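4-hydroxybenzoyl-CoA Thioesterase (Pseudomonas sp. CBS3, PDB 1LO7) hydrolyses 4-hydroxybenzoyl-CoA to 4-hydroxybenzoate and coenzyme A, the last step in converting 4-chlorobenzoate to 4-hydroxybenzoate. Local coordinates at residues Val57-Val62 with Glu115-Ala120; Trp87-Phe92 with Ala129-Ala134. All coordinates share one frame; numbering follows the deposited sequence.

Interaction 1. Residues Val57-Val62 with Glu115-Ala120. With 4CO (4-hydroxyphenacyl coenzyme A), chain B.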
# COMPACT_ATOMS: atom_id res chain seq x y z
N VAL A 57 -7.16 9.49 -19.82
CA VAL A 57 -6.45 9.49 -18.53
C VAL A 57 -5.89 8.13 -18.13
O VAL A 57 -5.10 8.00 -17.18
CB VAL A 57 -7.38 10.02 -17.41
CG1 VAL A 57 -7.87 11.41 -17.73
CG2 VAL A 57 -8.57 9.09 -17.17
N GLY A 58 -6.34 7.12 -18.83
CA GLY A 58 -5.90 5.79 -18.50
C GLY A 58 -7.04 4.82 -18.77
O GLY A 58 -7.96 5.13 -19.54
N THR A 59 -6.96 3.62 -18.12
CA THR A 59 -7.97 2.57 -18.30
C THR A 59 -8.52 2.08 -16.95
O THR A 59 -8.15 1.02 -16.44
CB THR A 59 -7.37 1.37 -19.08
OG1 THR A 59 -6.27 0.86 -18.33
CG2 THR A 59 -6.91 1.84 -20.43
N PRO A 60 -9.40 2.86 -16.36
CA PRO A 60 -9.98 2.48 -15.08
C PRO A 60 -10.75 1.16 -15.22
O PRO A 60 -11.27 0.80 -16.29
CB PRO A 60 -10.98 3.58 -14.69
CG PRO A 60 -11.09 4.50 -15.89
CD PRO A 60 -9.99 4.11 -16.89
N ILE A 61 -10.80 0.44 -14.09
CA ILE A 61 -11.48 -0.86 -14.00
C ILE A 61 -12.93 -0.72 -13.63
O ILE A 61 -13.25 0.11 -12.79
CB ILE A 61 -10.72 -1.74 -13.00
CG1 ILE A 61 -11.18 -3.22 -13.00
CG2 ILE A 61 -10.75 -1.12 -11.59
CD1 ILE A 61 -10.12 -4.19 -12.46
N VAL A 62 -13.78 -1.52 -14.30
CA VAL A 62 -15.23 -1.53 -14.05
C VAL A 62 -15.69 -2.86 -13.44
O VAL A 62 -16.72 -2.94 -12.77
CB VAL A 62 -16.11 -1.14 -15.22
CG1 VAL A 62 -15.74 0.29 -15.64
CG2 VAL A 62 -15.88 -2.02 -16.45
N GLU A 115 -10.04 -8.84 -15.87
CA GLU A 115 -10.41 -7.47 -15.56
C GLU A 115 -11.16 -6.85 -16.72
O GLU A 115 -10.76 -7.04 -17.87
CB GLU A 115 -9.15 -6.56 -15.31
CG GLU A 115 -8.32 -7.01 -14.09
CD GLU A 115 -7.15 -6.09 -13.88
OE1 GLU A 115 -6.53 -5.58 -14.79
OE2 GLU A 115 -6.83 -5.91 -12.62
N ILE A 116 -12.20 -6.11 -16.41
CA ILE A 116 -12.94 -5.42 -17.44
C ILE A 116 -12.62 -3.95 -17.25
O ILE A 116 -12.87 -3.38 -16.19
CB ILE A 116 -14.44 -5.66 -17.44
CG1 ILE A 116 -14.71 -7.19 -17.55
CG2 ILE A 116 -15.04 -4.86 -18.61
CD1 ILE A 116 -16.17 -7.56 -17.82
N ARG A 117 -12.01 -3.32 -18.26
CA ARG A 117 -11.65 -1.93 -18.14
C ARG A 117 -12.15 -1.14 -19.33
O ARG A 117 -12.70 -1.70 -20.31
CB ARG A 117 -10.11 -1.84 -18.12
CG ARG A 117 -9.46 -2.32 -16.80
CD ARG A 117 -7.95 -2.45 -16.98
NE ARG A 117 -7.22 -3.03 -15.83
CZ ARG A 117 -6.61 -2.29 -14.90
NH1 ARG A 117 -6.64 -0.94 -14.89
NH2 ARG A 117 -5.95 -2.95 -13.95
N VAL A 118 -11.95 0.17 -19.25
CA VAL A 118 -12.36 1.05 -20.35
C VAL A 118 -11.37 2.15 -20.44
O VAL A 118 -10.72 2.48 -19.45
CB VAL A 118 -13.67 1.72 -20.06
CG1 VAL A 118 -14.78 0.70 -19.92
CG2 VAL A 118 -13.58 2.64 -18.84
N PHE A 119 -11.24 2.71 -21.65
CA PHE A 119 -10.39 3.88 -21.87
C PHE A 119 -11.26 5.02 -21.41
O PHE A 119 -12.44 5.01 -21.68
CB PHE A 119 -9.96 4.09 -23.32
CG PHE A 119 -8.81 3.17 -23.65
CD1 PHE A 119 -7.49 3.57 -23.42
CD2 PHE A 119 -9.05 1.90 -24.15
CE1 PHE A 119 -6.43 2.73 -23.75
CE2 PHE A 119 -7.99 1.04 -24.47
CZ PHE A 119 -6.68 1.46 -24.26
N ALA A 120 -10.72 5.98 -20.67
CA ALA A 120 -11.61 7.01 -20.22
C ALA A 120 -10.97 8.37 -20.23
O ALA A 120 -9.77 8.53 -20.37
CB ALA A 120 -12.06 6.72 -18.78
N1A 4CO B . -19.40 -5.40 -15.90
C2A 4CO B . -19.11 -5.43 -17.24
N3A 4CO B . -18.98 -4.42 -18.05
C4A 4CO B . -19.15 -3.24 -17.42
C5A 4CO B . -19.47 -3.05 -16.09
C6A 4CO B . -19.59 -4.20 -15.30
N6A 4CO B . -19.87 -4.15 -14.01
N7A 4CO B . -19.59 -1.69 -15.79
C8A 4CO B . -19.37 -1.07 -16.96
N9A 4CO B . -19.12 -1.96 -17.97
C1D 4CO B . -18.92 -1.67 -19.39
C2D 4CO B . -20.21 -1.21 -20.07
O2D 4CO B . -21.06 -2.32 -20.38
C3D 4CO B . -19.64 -0.61 -21.33
O3D 4CO B . -19.07 -1.60 -22.14
P3D 4CO B . -19.38 -1.71 -23.69
O7A 4CO B . -20.63 -2.43 -23.81
O8A 4CO B . -19.46 -0.37 -24.28
O9A 4CO B . -18.21 -2.50 -24.33
C4D 4CO B . -18.46 0.15 -20.72
O4D 4CO B . -18.15 -0.53 -19.46
C5D 4CO B . -18.62 1.63 -20.53
O5D 4CO B . -19.59 1.83 -19.50
P1A 4CO B . -20.76 2.87 -19.76
O1A 4CO B . -21.66 2.65 -18.61
O2A 4CO B . -21.41 2.67 -21.03
O3A 4CO B . -20.19 4.28 -19.78
P2A 4CO B . -19.98 5.36 -18.61
O4A 4CO B . -19.19 6.46 -19.21
O5A 4CO B . -21.29 5.86 -18.21
O6A 4CO B . -19.40 4.71 -17.22
CBP 4CO B . -17.46 4.64 -15.92
CCP 4CO B . -18.09 4.21 -17.24
CDP 4CO B . -17.50 6.17 -15.75
CEP 4CO B . -16.04 4.08 -15.81
CAP 4CO B . -18.33 4.21 -14.72
OAP 4CO B . -18.53 2.79 -14.75
C9P 4CO B . -17.57 4.36 -13.41
O9P 4CO B . -17.25 5.46 -13.01
N8P 4CO B . -17.16 3.15 -12.73
C7P 4CO B . -16.24 3.41 -11.62
C6P 4CO B . -14.77 3.35 -12.06
C5P 4CO B . -13.88 3.27 -10.81
O5P 4CO B . -13.92 4.11 -9.92
N4P 4CO B . -12.99 2.13 -10.83
C3P 4CO B . -12.21 1.93 -9.62
C2P 4CO B . -11.07 2.92 -9.52
S1P 4CO B . -10.32 3.35 -11.09
O1B 4CO B . -7.37 2.27 -10.19
C1B 4CO B . -7.68 3.14 -10.99
C2B 4CO B . -7.03 3.19 -12.30
C3B 4CO B . -7.39 4.22 -13.21
C4B 4CO B . -6.77 4.29 -14.45
C5B 4CO B . -5.77 3.34 -14.79
O2B 4CO B . -5.09 3.43 -16.02
C6B 4CO B . -5.45 2.30 -13.88
C7B 4CO B . -6.08 2.22 -12.63
CB 4CO B . -8.72 4.14 -10.66
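On the antiparallel sheet of the hot dog fold, where strand 56-68 runs beside strand 107-123, the chain breaks stride at Thr-59 and Pro-60 and lays its backbone against the hydroxyphenacyl end of the bound inhibitor. Beyond the break the pairing is regular: Ile-61 and Arg-117 form an antiparallel non-hydrogen-bonded pair, flanked by Val-62 N to Ile-116 O (2.8 Å) and Val-118 N to Pro-60 O. Arg-117 uses its side chain to serve the irregular part. Its chain, extended from CG to NE, crosses Thr-59 at about a right angle, and NH1 donates to Thr-59 O at 2.9 Å, nearly in line with the C=O bond and within the guanidinium plane. On another edge NE and NH2 both hold Glu-115 OE1, each at 2.8 Å and from the same face of the carboxylate, while Asp-32 takes a second salt bridge from NH2. An alanine in place of Arg-117 would probably leave Thr-59 O without this donor and the buried Glu-115 carboxylate without the guanidinium that grips its OE1. Thr-59 turns CG2 beside its own backbone N, anti to the carbonyl carbon, and rests that methyl over a face of the Phe-119 ring, a CH-pi contact 3.6 Å from the centroid. This interruption in the strand is also part of the substrate pocket: Thr-59 N donates to O2B, the phenolic oxygen of the inhibitor, at 2.8 Å, and Ile-61 O accepts from N4P of the pantetheine arm. Gly-58 CA passes close to O2B, where a CB would collide with that oxygen. Pro-60 sets CB 3.7 Å from the thioether S1P, its CG against Ala-120 CB. Val-62 CG2 packs on Ile-116 CG2 at 3.7 Å, and both residues also touch the adenine.

Interaction 2. Residues Trp87-Phe92 with Ala129-Ala134; sequences WRRKSF and AIEVPA. With 4CO (4-hydroxyphenacyl coenzyme A), chain B.
Val-132 points its side chain at the 87-92 turn and divides its two methyls among the residues there. With CG1 anti to the backbone N (chi1 -179°), that methyl comes 3.7 Å from Trp-87 CZ3, the two side chains crossing at about a right angle. CG2 approaches the carbonyl oxygens of the turn, 3.4 Å from Arg-89 O, and also meets the edge of the Phe-92 ring. Val-132 N donates to the same Arg-89 O at 3.0 Å. Farther out, Arg-89 and Glu-131 form a salt bridge with their flat groups 85° apart: OE1 sits above one guanidinium face, 3.1 Å from NH2, so the attraction is one of charge, without a directed hydrogen bond. Lys-90 extends alongside 129-131, its CD 3.8 Å from Ala-129 O. A water bridges Lys-90 O and Ile-130 O; another accepts from Lys-90 NZ and donates to Ala-129 O and the pyrophosphate O3A. The same turn presents its backbone N-H groups to the 3'-phosphate: Arg-89 N and Ser-91 N donate to O9A, Lys-90 N to O8A, while Ala-129 N reaches O4A of the pyrophosphate. Backbone N-H groups thus do much of the phosphate binding, and the exposed Arg-89–Glu-131 pair, held by charge alone, probably fixes the turn of its two groups only loosely.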
# COMPACT_ATOMS: atom_id res chain seq x y z
N TRP A 87 -12.46 -7.51 -27.19
CA TRP A 87 -12.70 -6.07 -27.42
C TRP A 87 -14.21 -5.97 -27.60
O TRP A 87 -14.83 -6.66 -28.42
CB TRP A 87 -12.02 -5.52 -28.68
CG TRP A 87 -10.51 -5.60 -28.74
CD1 TRP A 87 -9.79 -6.42 -29.55
CD2 TRP A 87 -9.57 -4.79 -28.04
NE1 TRP A 87 -8.46 -6.21 -29.38
CE2 TRP A 87 -8.29 -5.20 -28.46
CE3 TRP A 87 -9.69 -3.75 -27.12
CZ2 TRP A 87 -7.13 -4.60 -27.95
CZ3 TRP A 87 -8.53 -3.17 -26.61
CH2 TRP A 87 -7.27 -3.59 -27.03
N ARG A 88 -14.82 -5.11 -26.81
CA ARG A 88 -16.23 -4.92 -26.83
C ARG A 88 -16.49 -3.63 -27.51
O ARG A 88 -16.03 -3.49 -28.64
CB ARG A 88 -16.85 -5.09 -25.44
CG ARG A 88 -16.68 -6.54 -24.98
CD ARG A 88 -17.10 -6.78 -23.53
NE ARG A 88 -17.04 -8.21 -23.18
CZ ARG A 88 -17.41 -8.71 -22.00
NH1 ARG A 88 -17.88 -7.94 -21.03
NH2 ARG A 88 -17.31 -10.03 -21.81
N ARG A 89 -17.22 -2.71 -26.90
CA ARG A 89 -17.45 -1.45 -27.60
C ARG A 89 -16.62 -0.44 -26.85
O ARG A 89 -15.57 -0.01 -27.33
CB ARG A 89 -18.93 -1.05 -27.66
CG ARG A 89 -19.12 0.31 -28.35
CD ARG A 89 -20.57 0.57 -28.72
NE ARG A 89 -20.71 1.43 -29.89
CZ ARG A 89 -20.66 2.77 -29.83
NH1 ARG A 89 -20.48 3.41 -28.67
NH2 ARG A 89 -20.78 3.50 -30.94
N LYS A 90 -17.07 -0.08 -25.65
CA LYS A 90 -16.30 0.86 -24.85
C LYS A 90 -15.42 0.11 -23.85
O LYS A 90 -14.52 0.67 -23.23
CB LYS A 90 -17.22 1.75 -24.04
CG LYS A 90 -17.99 2.69 -24.89
CD LYS A 90 -18.59 3.81 -24.05
CE LYS A 90 -19.38 4.77 -24.91
NZ LYS A 90 -20.30 5.53 -24.09
N SER A 91 -15.65 -1.18 -23.69
CA SER A 91 -14.86 -1.94 -22.72
C SER A 91 -14.03 -3.02 -23.34
O SER A 91 -14.21 -3.35 -24.50
CB SER A 91 -15.79 -2.61 -21.70
OG SER A 91 -16.70 -3.54 -22.32
N PHE A 92 -13.14 -3.60 -22.54
CA PHE A 92 -12.33 -4.70 -23.02
C PHE A 92 -12.04 -5.60 -21.81
O PHE A 92 -12.05 -5.14 -20.65
CB PHE A 92 -11.06 -4.21 -23.75
CG PHE A 92 -10.14 -3.37 -22.85
CD1 PHE A 92 -10.22 -1.97 -22.85
CD2 PHE A 92 -9.21 -3.98 -22.00
CE1 PHE A 92 -9.40 -1.19 -22.02
CE2 PHE A 92 -8.37 -3.21 -21.18
CZ PHE A 92 -8.46 -1.81 -21.19
N ALA A 129 -16.32 6.87 -19.99
CA ALA A 129 -15.73 5.90 -20.87
C ALA A 129 -15.88 6.28 -22.33
O ALA A 129 -16.85 6.94 -22.73
CB ALA A 129 -16.43 4.56 -20.70
N ILE A 130 -14.92 5.83 -23.13
CA ILE A 130 -15.02 6.12 -24.55
C ILE A 130 -14.92 4.82 -25.36
O ILE A 130 -14.51 3.79 -24.88
CB ILE A 130 -13.90 7.02 -25.01
CG1 ILE A 130 -12.56 6.32 -24.77
CG2 ILE A 130 -13.93 8.32 -24.24
CD1 ILE A 130 -11.37 7.09 -25.37
N GLU A 131 -15.36 4.90 -26.59
CA GLU A 131 -15.27 3.75 -27.42
C GLU A 131 -13.80 3.42 -27.54
O GLU A 131 -12.96 4.32 -27.62
CB GLU A 131 -15.84 4.19 -28.76
CG GLU A 131 -15.71 3.17 -29.89
CD GLU A 131 -16.49 3.72 -31.02
OE1 GLU A 131 -17.70 3.77 -31.01
OE2 GLU A 131 -15.74 4.24 -31.96
N VAL A 132 -13.48 2.13 -27.53
CA VAL A 132 -12.06 1.78 -27.62
C VAL A 132 -11.44 2.39 -28.87
O VAL A 132 -11.91 2.13 -29.94
CB VAL A 132 -11.83 0.27 -27.54
CG1 VAL A 132 -10.34 -0.04 -27.60
CG2 VAL A 132 -12.39 -0.29 -26.25
N PRO A 133 -10.37 3.19 -28.74
CA PRO A 133 -9.76 3.77 -29.94
C PRO A 133 -9.26 2.73 -30.94
O PRO A 133 -8.54 1.77 -30.61
CB PRO A 133 -8.63 4.68 -29.45
CG PRO A 133 -9.03 5.01 -28.00
CD PRO A 133 -9.79 3.78 -27.50
N ALA A 134 -9.67 2.90 -32.19
CA ALA A 134 -9.26 1.96 -33.22
C ALA A 134 -7.75 1.84 -33.32
O ALA A 134 -7.23 0.75 -33.53
CB ALA A 134 -9.81 2.43 -34.56
N1A 4CO B . -19.40 -5.40 -15.90
C2A 4CO B . -19.11 -5.43 -17.24
N3A 4CO B . -18.98 -4.42 -18.05
C4A 4CO B . -19.15 -3.24 -17.42
C5A 4CO B . -19.47 -3.05 -16.09
C6A 4CO B . -19.59 -4.20 -15.30
N6A 4CO B . -19.87 -4.15 -14.01
N7A 4CO B . -19.59 -1.69 -15.79
C8A 4CO B . -19.37 -1.07 -16.96
N9A 4CO B . -19.12 -1.96 -17.97
C1D 4CO B . -18.92 -1.67 -19.39
C2D 4CO B . -20.21 -1.21 -20.07
O2D 4CO B . -21.06 -2.32 -20.38
C3D 4CO B . -19.64 -0.61 -21.33
O3D 4CO B . -19.07 -1.60 -22.14
P3D 4CO B . -19.38 -1.71 -23.69
O7A 4CO B . -20.63 -2.43 -23.81
O8A 4CO B . -19.46 -0.37 -24.28
O9A 4CO B . -18.21 -2.50 -24.33
C4D 4CO B . -18.46 0.15 -20.72
O4D 4CO B . -18.15 -0.53 -19.46
C5D 4CO B . -18.62 1.63 -20.53
O5D 4CO B . -19.59 1.83 -19.50
P1A 4CO B . -20.76 2.87 -19.76
O1A 4CO B . -21.66 2.65 -18.61
O2A 4CO B . -21.41 2.67 -21.03
O3A 4CO B . -20.19 4.28 -19.78
P2A 4CO B . -19.98 5.36 -18.61
O4A 4CO B . -19.19 6.46 -19.21
O5A 4CO B . -21.29 5.86 -18.21
O6A 4CO B . -19.40 4.71 -17.22
CBP 4CO B . -17.46 4.64 -15.92
CCP 4CO B . -18.09 4.21 -17.24
CDP 4CO B . -17.50 6.17 -15.75
CEP 4CO B . -16.04 4.08 -15.81
CAP 4CO B . -18.33 4.21 -14.72
OAP 4CO B . -18.53 2.79 -14.75
C9P 4CO B . -17.57 4.36 -13.41
O9P 4CO B . -17.25 5.46 -13.01
N8P 4CO B . -17.16 3.15 -12.73
C7P 4CO B . -16.24 3.41 -11.62
C6P 4CO B . -14.77 3.35 -12.06
C5P 4CO B . -13.88 3.27 -10.81
O5P 4CO B . -13.92 4.11 -9.92
N4P 4CO B . -12.99 2.13 -10.83
C3P 4CO B . -12.21 1.93 -9.62
C2P 4CO B . -11.07 2.92 -9.52
S1P 4CO B . -10.32 3.35 -11.09
O1B 4CO B . -7.37 2.27 -10.19
C1B 4CO B . -7.68 3.14 -10.99
C2B 4CO B . -7.03 3.19 -12.30
C3B 4CO B . -7.39 4.22 -13.21
C4B 4CO B . -6.77 4.29 -14.45
C5B 4CO B . -5.77 3.34 -14.79
O2B 4CO B . -5.09 3.43 -16.02
C6B 4CO B . -5.45 2.30 -13.88
C7B 4CO B . -6.08 2.22 -12.63
CB 4CO B . -8.72 4.14 -10.66
O HOH W 1 -12.65 2.19 -24.03
O HOH W 2 -19.20 6.92 -21.46

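In the fold
From the N terminus, the chain enters interaction 1 at 57-62, passes through the turn at 87-92, then returns at 115-120 to close the first loop, which spans 52 residues, mostly strand. Residues 129-134 close the second by coming back to 87-92 as helix 134-140 begins. The segments alternate, so the two closures cross rather than nest. Strand 107-123 joins them: its neighbours are strand 56-68, strand 91-101 and strand 126-130, with probable hydrogen bonds from Phe-92 N to Arg-117 O and from Ile-130 N to Phe-119 O. One CoA ligand spans both, its hydroxyphenacyl end and pantetheine arm at interaction 1, its phosphates at interaction 2.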